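Local coordinates for mandelate racemase/muconate lactonizing protein (Alicyclobacillus acidocaldarius LAA1, PDB 3QLD) that is of unknown function but belongs to the mandelate racemase/muconate lactonizing group of the enolase superfamily, with a capping domain and a TIM-barrel domain, at residues I220-P225 with V243-S248; G44-V49 with E112-D117; L170-G175 with A195-S200. All blocks are in the same frame, centred on the assembly; numbering follows the deposited sequence.

From the N terminus, contact 2 comes first: 44-49, on an edge of the antiparallel sheet, meets helix 105-123 and closes a loop of 62 residues within the N-terminal family region. The chain then enters the barrel, where contact 3 (170-175 with 195-200) and contact 1 (220-225 with 243-248) each close one beta-alpha-beta unit. The three loops follow in series, neither nesting nor crossing. Contacts 1 and 3 are neighbours in one sheet, since strands 192-196 and 220-221 lie side by side, with a probable hydrogen bond of 2.7 Å from Glu221 N to Ala195 O. Contact 2 lies across the chain's centre, its middle about 27 Å from that of contact 1.

Contact 1: residues I220-P225 with V243-S248; sequences IEQPLP and VCLDES
Ile220 and Glu221 run parallel to Val243 and Cys244 as neighbouring strands, joined by Cys244 N to Ile220 O (2.9 Å) and Gln222 N to Cys244 O (2.9 Å). Beyond the pairing the chains diverge, and the Gln222 side chain, bent at chi2 (-72°), spans the gap to the loop 246-248. Its OE1 accepts two backbone N-H groups: Asp246 N at 2.7 Å, in the amide plane on a lone pair, and Ser248 N at 3.1 Å, tilted 34° from that plane. NE2 completes the grip by donating to Ser248 OG (3.0 Å), which lies nearly in the amide plane. The Glu247 carboxylate stacks on this amide, planes 18° apart, with OE2 3.6 Å from Gln222 CD. The buried amide is thus pinned at both ends and covered on a face. On the other side of the sheet from Glu221, Pro223 CD packs on Val243 CG1 (3.8 Å). Glu221 OE2 and Asp246 OD2, like charges, approach to 3.9 Å, offset by Asn268 and Lys169 on Glu221 and by Tyr56, Lys270 and Arg273 on Asp246. Successive strands ending in acidic residues are characteristic of the enolase-superfamily barrel, at the C-terminal strand ends where the active site of superfamily members lies, and probably that of this protein.

Contact 2: residues G44-V49 with E112-D117; sequences GWSECV and EMAVWD
Gly44, Trp45 and Ser46 meet Met113, Ala114 and Asp117 where a helix packs on the antiparallel sheet of the N-terminal domain, the alpha+beta element characteristic of enolase-superfamily proteins. Strand 44-48 and helix 112-117 run nearly antiparallel, at 147°, and their axes approach to 6.0 Å, a close spacing made possible by small residues. Gly44 has no side chain, and its CA lies 3.8 Å from Ala114 O and 3.2 Å from Asp117 OD2. Ser46 points its CB at the helix one turn earlier, at the backbone around Ala114, 3.6 Å from Ala114 N, and also touches CB of Met113, a selenomethionine. Ser46 OG sits between its own backbone N and carbonyl carbon; it rests 3.5 Å from Ala114 CB and hydrogen-bonds to Ala110 O, a carbonyl in the preceding turn of the same helix. Trp45 turns the opposite way, to the far side of the sheet, where its ring meets that of His9 with the planes almost parallel and its NE1 bonds to Glu43.

The polar link across the contact is made by Asp117. Its CG is anti to the backbone N (chi1 -174°), laying the carboxylate against the strand backbone, with Asp117 CG 3.3 Å from Trp45 O. Trp45 N donates to Asp117 OD2 at 2.9 Å, arriving from well above the carboxylate plane, 53° out of it. The other oxygen, OD1, takes His308 NE2 and Val356 N from the barrel-family region. A buried carboxylate with donors on both oxygens is consistent with an ionised aspartate, and here it ties strand, helix and barrel region together through one side chain.

Contact 3: residues L170-G175 with A195-S200; sequences LKIAPG and ADANGS
Leu170 and Lys171 pair with Ala195 and Asp196 in a beta-alpha-beta unit of the TIM-barrel domain, strand 167-171 and strand 192-196 being connected through helix 178-187. The strands are parallel, held by Asp196 N to Leu170 O (2.8 Å) and Ile172 N to Asp196 O (3.0 Å). The Lys171 and Asp196 side chains leave the same face of the sheet and run alongside each other. Bends at chi2 (-79°) and chi4 bring the end of the lysine chain against the aspartate, and Lys171 NZ forms a salt bridge with Asp196 OD2 at 3.0 Å, although the hydrogen bond itself is weak. The second carboxylate oxygen, OD1, turns to the loop and accepts Asn198 N in an Asx turn, so the two oxygens serve different partners. On the face carrying Leu170 and Ala195, the Ile172 side chain reaches back so that its CD1 packs on Ala195 CB (3.8 Å), toward helix 178-187, where Ile181 touches Ile172. Beyond the strand, residues 197-200 make a type I' turn that brings Ser200 against Ala173 and the Pro174 ring, with Pro174 CG 3.4 Å from Ser200 O. Ala197 O closes this turn by accepting both Ser200 N and, in its carbonyl plane on a lone pair, Ser200 OG at 2.8 Å.

Contact 1: residues I220-P225 with V243-S248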
ATOM      1  N   ILE A 220     -14.611 -19.797   3.884  1.00 22.10           N
ATOM      2  CA  ILE A 220     -14.882 -19.173   2.582  1.00 22.26           C
ATOM      3  C   ILE A 220     -13.855 -18.032   2.582  1.00 22.56           C
ATOM      4  O   ILE A 220     -13.891 -17.198   3.481  1.00 19.79           O
ATOM      5  CB  ILE A 220     -16.323 -18.651   2.444  1.00 22.79           C
ATOM      6  CG1 ILE A 220     -17.330 -19.839   2.474  1.00 25.69           C
ATOM      7  CG2 ILE A 220     -16.485 -17.780   1.086  1.00 20.06           C
ATOM      8  CD1 ILE A 220     -18.748 -19.401   2.582  1.00 26.37           C
ATOM      9  N   GLU A 221     -12.926 -18.031   1.598  1.00 21.23           N
ATOM     10  CA  GLU A 221     -11.871 -17.027   1.578  1.00 22.73           C
ATOM     11  C   GLU A 221     -12.294 -15.804   0.740  1.00 20.59           C
ATOM     12  O   GLU A 221     -12.895 -15.961  -0.325  1.00 23.14           O
ATOM     13  CB  GLU A 221     -10.650 -17.669   0.902  1.00 24.10           C
ATOM     14  CG  GLU A 221      -9.356 -16.836   1.026  1.00 26.65           C
ATOM     15  CD  GLU A 221      -8.150 -17.672   0.637  1.00 29.61           C
ATOM     16  OE1 GLU A 221      -8.328 -18.748   0.024  1.00 34.13           O
ATOM     17  OE2 GLU A 221      -7.042 -17.271   0.950  1.00 32.23           O
ATOM     18  N   GLN A 222     -12.004 -14.607   1.255  1.00 20.43           N
ATOM     19  CA  GLN A 222     -12.195 -13.322   0.496  1.00 20.43           C
ATOM     20  C   GLN A 222     -13.527 -13.223  -0.228  1.00 20.21           C
ATOM     21  O   GLN A 222     -13.596 -13.069  -1.438  1.00 20.67           O
ATOM     22  CB  GLN A 222     -10.983 -13.156  -0.452  1.00 20.31           C
ATOM     23  CG  GLN A 222      -9.614 -12.895   0.295  1.00 22.47           C
ATOM     24  CD  GLN A 222      -9.420 -11.511   0.963  1.00 25.23           C
ATOM     25  OE1 GLN A 222      -8.739 -11.404   1.994  1.00 26.19           O
ATOM     26  NE2 GLN A 222     -10.044 -10.461   0.412  1.00 25.60           N
ATOM     27  N   PRO A 223     -14.667 -13.320   0.517  1.00 19.85           N
ATOM     28  CA  PRO A 223     -15.943 -13.347  -0.141  1.00 20.43           C
ATOM     29  C   PRO A 223     -16.245 -11.981  -0.843  1.00 21.07           C
ATOM     30  O   PRO A 223     -16.788 -11.958  -1.926  1.00 21.44           O
ATOM     31  CB  PRO A 223     -16.933 -13.561   1.019  1.00 20.37           C
ATOM     32  CG  PRO A 223     -16.241 -13.187   2.216  1.00 19.88           C
ATOM     33  CD  PRO A 223     -14.809 -13.570   1.970  1.00 21.42           C
ATOM     34  N   LEU A 224     -15.862 -10.893  -0.198  1.00 21.89           N
ATOM     35  CA  LEU A 224     -16.240  -9.541  -0.659  1.00 23.70           C
ATOM     36  C   LEU A 224     -14.994  -8.805  -1.197  1.00 26.38           C
ATOM     37  O   LEU A 224     -13.858  -9.201  -0.937  1.00 23.07           O
ATOM     38  CB  LEU A 224     -16.887  -8.725   0.486  1.00 24.08           C
ATOM     39  CG  LEU A 224     -18.193  -9.304   1.121  1.00 22.97           C
ATOM     40  CD1 LEU A 224     -18.718  -8.409   2.265  1.00 26.65           C
ATOM     41  CD2 LEU A 224     -19.285  -9.614   0.041  1.00 23.71           C
ATOM     42  N   PRO A 225     -15.230  -7.730  -1.973  1.00 28.74           N
ATOM     43  CA  PRO A 225     -14.098  -6.887  -2.336  1.00 31.51           C
ATOM     44  C   PRO A 225     -13.492  -6.266  -1.113  1.00 34.21           C
ATOM     45  O   PRO A 225     -14.126  -6.235  -0.055  1.00 35.09           O
ATOM     46  CB  PRO A 225     -14.753  -5.769  -3.137  1.00 30.91           C
ATOM     47  CG  PRO A 225     -16.052  -6.287  -3.597  1.00 31.87           C
ATOM     48  CD  PRO A 225     -16.507  -7.164  -2.458  1.00 28.97           C
ATOM     49  N   VAL A 243     -15.193 -17.000   7.843  1.00 23.19           N
ATOM     50  CA  VAL A 243     -14.573 -16.282   6.719  1.00 21.46           C
ATOM     51  C   VAL A 243     -13.070 -16.303   6.931  1.00 21.72           C
ATOM     52  O   VAL A 243     -12.606 -16.139   8.037  1.00 21.61           O
ATOM     53  CB  VAL A 243     -15.074 -14.796   6.666  1.00 21.75           C
ATOM     54  CG1 VAL A 243     -14.235 -13.994   5.654  1.00 21.77           C
ATOM     55  CG2 VAL A 243     -16.551 -14.814   6.302  1.00 21.60           C
ATOM     56  N   CYS A 244     -12.313 -16.469   5.834  1.00 21.56           N
ATOM     57  CA  CYS A 244     -10.855 -16.407   5.845  1.00 23.04           C
ATOM     58  C   CYS A 244     -10.420 -15.173   5.048  1.00 22.93           C
ATOM     59  O   CYS A 244     -10.968 -14.924   3.988  1.00 22.71           O
ATOM     60  CB  CYS A 244     -10.309 -17.610   5.108  1.00 22.92           C
ATOM     61  SG  CYS A 244      -8.498 -17.628   5.083  1.00 26.84           S
ATOM     62  N   LEU A 245      -9.476 -14.401   5.588  1.00 22.02           N
ATOM     63  CA  LEU A 245      -8.947 -13.290   4.827  1.00 24.61           C
ATOM     64  C   LEU A 245      -7.491 -13.601   4.470  1.00 23.75           C
ATOM     65  O   LEU A 245      -6.741 -14.168   5.284  1.00 22.99           O
ATOM     66  CB  LEU A 245      -9.035 -11.969   5.613  1.00 22.31           C
ATOM     67  CG  LEU A 245     -10.474 -11.587   5.987  1.00 24.58           C
ATOM     68  CD1 LEU A 245     -10.408 -10.238   6.808  1.00 25.08           C
ATOM     69  CD2 LEU A 245     -11.363 -11.430   4.799  1.00 26.26           C
ATOM     70  N   ASP A 246      -7.106 -13.178   3.267  1.00 23.98           N
ATOM     71  CA  ASP A 246      -5.709 -13.300   2.792  1.00 23.83           C
ATOM     72  C   ASP A 246      -5.294 -11.814   2.597  1.00 24.62           C
ATOM     73  O   ASP A 246      -4.782 -11.229   3.546  1.00 24.84           O
ATOM     74  CB  ASP A 246      -5.682 -14.183   1.531  1.00 24.86           C
ATOM     75  CG  ASP A 246      -4.364 -14.189   0.777  1.00 27.42           C
ATOM     76  OD1 ASP A 246      -3.377 -13.637   1.239  1.00 31.66           O
ATOM     77  OD2 ASP A 246      -4.353 -14.767  -0.319  1.00 32.96           O
ATOM     78  N   GLU A 247      -5.569 -11.246   1.437  1.00 25.53           N
ATOM     79  CA  GLU A 247      -4.970  -9.927   1.049  1.00 28.36           C
ATOM     80  C   GLU A 247      -5.604  -8.764   1.803  1.00 28.49           C
ATOM     81  O   GLU A 247      -4.982  -7.706   1.988  1.00 28.36           O
ATOM     82  CB  GLU A 247      -4.893  -9.738  -0.499  1.00 27.00           C
ATOM     83  CG  GLU A 247      -6.236  -9.515  -1.159  1.00 31.71           C
ATOM     84  CD  GLU A 247      -6.876 -10.840  -1.630  1.00 35.70           C
ATOM     85  OE1 GLU A 247      -7.741 -10.732  -2.509  1.00 36.79           O
ATOM     86  OE2 GLU A 247      -6.504 -11.971  -1.157  1.00 32.87           O
ATOM     87  N   SER A 248      -6.801  -9.003   2.347  1.00 29.07           N
ATOM     88  CA  SER A 248      -7.440  -7.998   3.207  1.00 29.32           C
ATOM     89  C   SER A 248      -6.758  -7.750   4.511  1.00 29.86           C
ATOM     90  O   SER A 248      -7.169  -6.827   5.215  1.00 30.42           O
ATOM     91  CB  SER A 248      -8.905  -8.364   3.491  1.00 28.75           C
ATOM     92  OG  SER A 248      -9.689  -8.239   2.327  1.00 29.63           O
TER

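Contact 2: residues G44-V49 with E112-D117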
ATOM      1  N   GLY A  44      22.922 -15.981   3.768  1.00 29.49           N
ATOM      2  CA  GLY A  44      21.490 -16.155   3.903  1.00 29.22           C
ATOM      3  C   GLY A  44      20.760 -15.838   2.587  1.00 28.76           C
ATOM      4  O   GLY A  44      21.211 -14.972   1.836  1.00 29.29           O
ATOM      5  N   TRP A  45      19.692 -16.586   2.282  1.00 27.59           N
ATOM      6  CA  TRP A  45      18.798 -16.333   1.129  1.00 28.24           C
ATOM      7  C   TRP A  45      17.342 -16.119   1.548  1.00 26.27           C
ATOM      8  O   TRP A  45      16.906 -16.650   2.593  1.00 26.53           O
ATOM      9  CB  TRP A  45      18.791 -17.527   0.164  1.00 27.95           C
ATOM     10  CG  TRP A  45      20.142 -17.745  -0.490  1.00 30.32           C
ATOM     11  CD1 TRP A  45      21.301 -18.137   0.126  1.00 33.18           C
ATOM     12  CD2 TRP A  45      20.454 -17.577  -1.872  1.00 33.08           C
ATOM     13  NE1 TRP A  45      22.324 -18.207  -0.796  1.00 33.69           N
ATOM     14  CE2 TRP A  45      21.837 -17.870  -2.031  1.00 31.50           C
ATOM     15  CE3 TRP A  45      19.705 -17.175  -3.002  1.00 31.75           C
ATOM     16  CZ2 TRP A  45      22.482 -17.823  -3.276  1.00 32.01           C
ATOM     17  CZ3 TRP A  45      20.351 -17.137  -4.244  1.00 31.46           C
ATOM     18  CH2 TRP A  45      21.724 -17.463  -4.373  1.00 33.09           C
ATOM     19  N   SER A  46      16.576 -15.422   0.703  1.00 24.89           N
ATOM     20  CA  SER A  46      15.114 -15.303   0.881  1.00 25.31           C
ATOM     21  C   SER A  46      14.507 -14.957  -0.436  1.00 25.06           C
ATOM     22  O   SER A  46      15.239 -14.656  -1.385  1.00 22.26           O
ATOM     23  CB  SER A  46      14.776 -14.171   1.828  1.00 24.80           C
ATOM     24  OG  SER A  46      15.156 -12.945   1.242  1.00 27.17           O
ATOM     25  N   GLU A  47      13.165 -14.986  -0.488  1.00 25.28           N
ATOM     26  CA  GLU A  47      12.492 -14.694  -1.762  1.00 25.32           C
ATOM     27  C   GLU A  47      11.562 -13.546  -1.531  1.00 25.78           C
ATOM     28  O   GLU A  47      10.825 -13.549  -0.535  1.00 25.84           O
ATOM     29  CB  GLU A  47      11.691 -15.883  -2.276  1.00 24.64           C
ATOM     30  CG  GLU A  47      10.912 -15.588  -3.544  1.00 26.30           C
ATOM     31  CD  GLU A  47      10.305 -16.863  -4.142  1.00 30.36           C
ATOM     32  OE1 GLU A  47      10.726 -17.961  -3.747  1.00 31.17           O
ATOM     33  OE2 GLU A  47       9.409 -16.800  -5.001  1.00 33.95           O
ATOM     34  N   CYS A  48      11.634 -12.519  -2.382  1.00 23.47           N
ATOM     35  CA  CYS A  48      10.550 -11.480  -2.352  1.00 24.27           C
ATOM     36  C   CYS A  48       9.318 -12.025  -3.122  1.00 25.06           C
ATOM     37  O   CYS A  48       9.468 -12.382  -4.283  1.00 26.66           O
ATOM     38  CB  CYS A  48      11.105 -10.172  -2.935  1.00 22.66           C
ATOM     39  SG  CYS A  48       9.775  -8.889  -2.943  1.00 25.25           S
ATOM     40  N   VAL A  49       8.153 -12.183  -2.465  1.00 23.54           N
ATOM     41  CA  VAL A  49       7.055 -12.885  -3.068  1.00 25.23           C
ATOM     42  C   VAL A  49       6.145 -12.007  -3.921  1.00 25.21           C
ATOM     43  O   VAL A  49       5.091 -12.476  -4.381  1.00 25.68           O
ATOM     44  CB  VAL A  49       6.126 -13.596  -1.987  1.00 26.57           C
ATOM     45  CG1 VAL A  49       6.919 -14.730  -1.229  1.00 29.24           C
ATOM     46  CG2 VAL A  49       5.580 -12.632  -0.999  1.00 25.94           C
ATOM     47  N   GLU A 112      14.330  -8.910   5.997  1.00 24.08           N
ATOM     48  CA  GLU A 112      14.202  -9.521   7.321  1.00 24.67           C
ATOM     49  C   GLU A 112      14.412 -11.054   7.279  1.00 25.91           C
ATOM     50  O   GLU A 112      15.127 -11.616   8.133  1.00 29.72           O
ATOM     51  CB  GLU A 112      12.846  -9.173   7.897  1.00 24.70           C
ATOM     52  CG  GLU A 112      12.732  -9.488   9.422  1.00 24.84           C
ATOM     53  CD  GLU A 112      11.925 -10.751   9.652  1.00 22.63           C
ATOM     54  OE1 GLU A 112      11.633 -11.576   8.714  1.00 26.41           O
ATOM     55  OE2 GLU A 112      11.471 -10.916  10.796  1.00 29.09           O
HETATM   56  N   MSE A 113      13.815 -11.722   6.306  1.00 25.57           N
HETATM   57  CA  MSE A 113      13.871 -13.180   6.231  1.00 25.16           C
HETATM   58  C   MSE A 113      15.272 -13.703   5.815  1.00 26.05           C
HETATM   59  O   MSE A 113      15.704 -14.772   6.317  1.00 23.29           O
HETATM   60  CB  MSE A 113      12.790 -13.735   5.328  1.00 23.35           C
HETATM   61  CG  MSE A 113      11.380 -13.550   5.993  1.00 25.82           C
HETATM   62 SE   MSE A 113       9.885 -13.758   4.761  1.00 27.84          SE
HETATM   63  CE  MSE A 113       9.642 -15.629   4.528  1.00 26.49           C
ATOM     64  N   ALA A 114      15.972 -12.941   4.958  1.00 25.07           N
ATOM     65  CA  ALA A 114      17.351 -13.327   4.564  1.00 25.07           C
ATOM     66  C   ALA A 114      18.239 -13.189   5.815  1.00 26.52           C
ATOM     67  O   ALA A 114      19.162 -14.013   6.029  1.00 26.99           O
ATOM     68  CB  ALA A 114      17.822 -12.444   3.431  1.00 24.36           C
ATOM     69  N   VAL A 115      17.986 -12.182   6.669  1.00 25.97           N
ATOM     70  CA  VAL A 115      18.798 -12.032   7.883  1.00 27.16           C
ATOM     71  C   VAL A 115      18.565 -13.204   8.898  1.00 28.81           C
ATOM     72  O   VAL A 115      19.530 -13.759   9.477  1.00 27.22           O
ATOM     73  CB  VAL A 115      18.581 -10.686   8.534  1.00 26.20           C
ATOM     74  CG1 VAL A 115      19.354 -10.562   9.846  1.00 28.71           C
ATOM     75  CG2 VAL A 115      19.040  -9.606   7.584  1.00 25.88           C
ATOM     76  N   TRP A 116      17.306 -13.580   9.095  1.00 29.15           N
ATOM     77  CA  TRP A 116      16.964 -14.793   9.859  1.00 30.67           C
ATOM     78  C   TRP A 116      17.673 -16.032   9.305  1.00 32.01           C
ATOM     79  O   TRP A 116      18.143 -16.914  10.069  1.00 33.39           O
ATOM     80  CB  TRP A 116      15.448 -15.025   9.852  1.00 30.01           C
ATOM     81  CG  TRP A 116      14.721 -14.307  10.946  1.00 33.85           C
ATOM     82  CD1 TRP A 116      14.050 -13.123  10.857  1.00 34.62           C
ATOM     83  CD2 TRP A 116      14.550 -14.755  12.300  1.00 37.03           C
ATOM     84  NE1 TRP A 116      13.501 -12.786  12.076  1.00 31.33           N
ATOM     85  CE2 TRP A 116      13.772 -13.788  12.969  1.00 37.40           C
ATOM     86  CE3 TRP A 116      14.959 -15.905  13.001  1.00 41.76           C
ATOM     87  CZ2 TRP A 116      13.419 -13.910  14.314  1.00 40.19           C
ATOM     88  CZ3 TRP A 116      14.618 -16.015  14.375  1.00 43.36           C
ATOM     89  CH2 TRP A 116      13.854 -15.020  14.998  1.00 39.90           C
ATOM     90  N   ASP A 117      17.731 -16.111   7.981  1.00 30.68           N
ATOM     91  CA  ASP A 117      18.237 -17.267   7.300  1.00 31.85           C
ATOM     92  C   ASP A 117      19.749 -17.289   7.488  1.00 30.41           C
ATOM     93  O   ASP A 117      20.324 -18.347   7.758  1.00 30.86           O
ATOM     94  CB  ASP A 117      17.840 -17.220   5.806  1.00 31.23           C
ATOM     95  CG  ASP A 117      18.204 -18.481   5.055  1.00 34.26           C
ATOM     96  OD1 ASP A 117      17.393 -19.448   5.060  1.00 27.55           O
ATOM     97  OD2 ASP A 117      19.330 -18.480   4.449  1.00 30.66           O
TER

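Contact 3: residues L170-G175 with A195-S200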
ATOM      1  N   LEU A 170     -11.995 -25.104  -3.349  1.00 26.63           N
ATOM      2  CA  LEU A 170     -12.695 -24.883  -4.548  1.00 27.02           C
ATOM      3  C   LEU A 170     -12.873 -23.385  -4.857  1.00 28.40           C
ATOM      4  O   LEU A 170     -13.367 -22.628  -4.013  1.00 26.18           O
ATOM      5  CB  LEU A 170     -14.102 -25.438  -4.394  1.00 28.15           C
ATOM      6  CG  LEU A 170     -14.193 -26.897  -3.935  1.00 32.64           C
ATOM      7  CD1 LEU A 170     -15.634 -27.272  -4.230  1.00 31.90           C
ATOM      8  CD2 LEU A 170     -13.238 -27.719  -4.836  1.00 35.35           C
ATOM      9  N   LYS A 171     -12.560 -22.988  -6.099  1.00 26.71           N
ATOM     10  CA  LYS A 171     -12.873 -21.620  -6.540  1.00 28.17           C
ATOM     11  C   LYS A 171     -14.351 -21.517  -6.762  1.00 28.14           C
ATOM     12  O   LYS A 171     -14.954 -22.402  -7.362  1.00 30.18           O
ATOM     13  CB  LYS A 171     -12.091 -21.280  -7.822  1.00 28.55           C
ATOM     14  CG  LYS A 171     -10.610 -21.233  -7.580  1.00 32.76           C
ATOM     15  CD  LYS A 171     -10.180 -19.902  -6.915  1.00 39.65           C
ATOM     16  CE  LYS A 171      -8.696 -19.954  -6.494  1.00 43.46           C
ATOM     17  NZ  LYS A 171      -8.030 -18.621  -6.653  1.00 44.07           N
ATOM     18  N   ILE A 172     -14.973 -20.480  -6.193  1.00 26.64           N
ATOM     19  CA  ILE A 172     -16.374 -20.280  -6.323  1.00 24.78           C
ATOM     20  C   ILE A 172     -16.723 -18.814  -6.701  1.00 27.46           C
ATOM     21  O   ILE A 172     -15.892 -17.906  -6.502  1.00 25.71           O
ATOM     22  CB  ILE A 172     -17.141 -20.646  -5.026  1.00 26.74           C
ATOM     23  CG1 ILE A 172     -16.703 -19.738  -3.859  1.00 23.35           C
ATOM     24  CG2 ILE A 172     -16.986 -22.175  -4.767  1.00 24.21           C
ATOM     25  CD1 ILE A 172     -17.749 -19.740  -2.694  1.00 21.97           C
ATOM     26  N   ALA A 173     -17.895 -18.649  -7.318  1.00 27.63           N
ATOM     27  CA  ALA A 173     -18.435 -17.348  -7.673  1.00 29.00           C
ATOM     28  C   ALA A 173     -19.923 -17.448  -7.738  1.00 30.90           C
ATOM     29  O   ALA A 173     -20.468 -18.554  -7.767  1.00 32.75           O
ATOM     30  CB  ALA A 173     -17.832 -16.826  -9.015  1.00 29.48           C
ATOM     31  N   PRO A 174     -20.616 -16.301  -7.721  1.00 32.90           N
ATOM     32  CA  PRO A 174     -22.071 -16.335  -7.721  1.00 35.26           C
ATOM     33  C   PRO A 174     -22.577 -17.122  -8.936  1.00 37.67           C
ATOM     34  O   PRO A 174     -22.128 -16.865 -10.035  1.00 37.74           O
ATOM     35  CB  PRO A 174     -22.441 -14.857  -7.824  1.00 36.12           C
ATOM     36  CG  PRO A 174     -21.224 -14.134  -7.188  1.00 32.51           C
ATOM     37  CD  PRO A 174     -20.081 -14.920  -7.688  1.00 33.09           C
ATOM     38  N   GLY A 175     -23.443 -18.113  -8.712  1.00 39.37           N
ATOM     39  CA  GLY A 175     -24.019 -18.891  -9.809  1.00 39.34           C
ATOM     40  C   GLY A 175     -23.263 -20.170 -10.050  1.00 39.40           C
ATOM     41  O   GLY A 175     -23.753 -21.062 -10.776  1.00 40.24           O
ATOM     42  N   ALA A 195     -13.392 -22.948   0.426  1.00 26.67           N
ATOM     43  CA  ALA A 195     -13.825 -22.310  -0.814  1.00 26.17           C
ATOM     44  C   ALA A 195     -13.122 -20.949  -0.957  1.00 27.21           C
ATOM     45  O   ALA A 195     -12.852 -20.283   0.040  1.00 26.52           O
ATOM     46  CB  ALA A 195     -15.346 -22.113  -0.893  1.00 27.78           C
ATOM     47  N   ASP A 196     -12.818 -20.570  -2.203  1.00 26.65           N
ATOM     48  CA  ASP A 196     -12.146 -19.293  -2.384  1.00 26.66           C
ATOM     49  C   ASP A 196     -12.948 -18.479  -3.377  1.00 25.50           C
ATOM     50  O   ASP A 196     -13.127 -18.849  -4.523  1.00 25.51           O
ATOM     51  CB  ASP A 196     -10.697 -19.516  -2.804  1.00 27.79           C
ATOM     52  CG  ASP A 196     -10.002 -18.229  -3.207  1.00 32.49           C
ATOM     53  OD1 ASP A 196     -10.504 -17.094  -2.942  1.00 33.41           O
ATOM     54  OD2 ASP A 196      -8.905 -18.375  -3.744  1.00 36.70           O
ATOM     55  N   ALA A 197     -13.504 -17.388  -2.886  1.00 24.88           N
ATOM     56  CA  ALA A 197     -14.395 -16.579  -3.681  1.00 23.97           C
ATOM     57  C   ALA A 197     -13.675 -15.499  -4.497  1.00 23.58           C
ATOM     58  O   ALA A 197     -14.314 -14.910  -5.386  1.00 24.81           O
ATOM     59  CB  ALA A 197     -15.461 -15.910  -2.785  1.00 23.25           C
ATOM     60  N   ASN A 198     -12.421 -15.199  -4.159  1.00 25.05           N
ATOM     61  CA  ASN A 198     -11.621 -14.124  -4.809  1.00 27.44           C
ATOM     62  C   ASN A 198     -12.442 -12.825  -4.970  1.00 27.45           C
ATOM     63  O   ASN A 198     -12.475 -12.239  -6.056  1.00 27.35           O
ATOM     64  CB  ASN A 198     -11.209 -14.616  -6.208  1.00 29.96           C
ATOM     65  CG  ASN A 198     -10.038 -13.804  -6.792  1.00 38.34           C
ATOM     66  OD1 ASN A 198      -9.166 -13.281  -6.052  1.00 41.40           O
ATOM     67  ND2 ASN A 198     -10.003 -13.721  -8.134  1.00 42.41           N
ATOM     68  N   GLY A 199     -13.179 -12.409  -3.947  1.00 26.15           N
ATOM     69  CA  GLY A 199     -13.917 -11.123  -3.993  1.00 24.84           C
ATOM     70  C   GLY A 199     -15.083 -10.974  -4.956  1.00 26.92           C
ATOM     71  O   GLY A 199     -15.514  -9.847  -5.275  1.00 26.17           O
ATOM     72  N   SER A 200     -15.672 -12.093  -5.345  1.00 24.96           N
ATOM     73  CA  SER A 200     -16.626 -12.146  -6.377  1.00 26.95           C
ATOM     74  C   SER A 200     -18.043 -11.892  -5.867  1.00 27.32           C
ATOM     75  O   SER A 200     -18.948 -11.716  -6.660  1.00 27.40           O
ATOM     76  CB  SER A 200     -16.466 -13.503  -7.115  1.00 28.65           C
ATOM     77  OG  SER A 200     -16.924 -14.621  -6.346  1.00 28.83           O
TER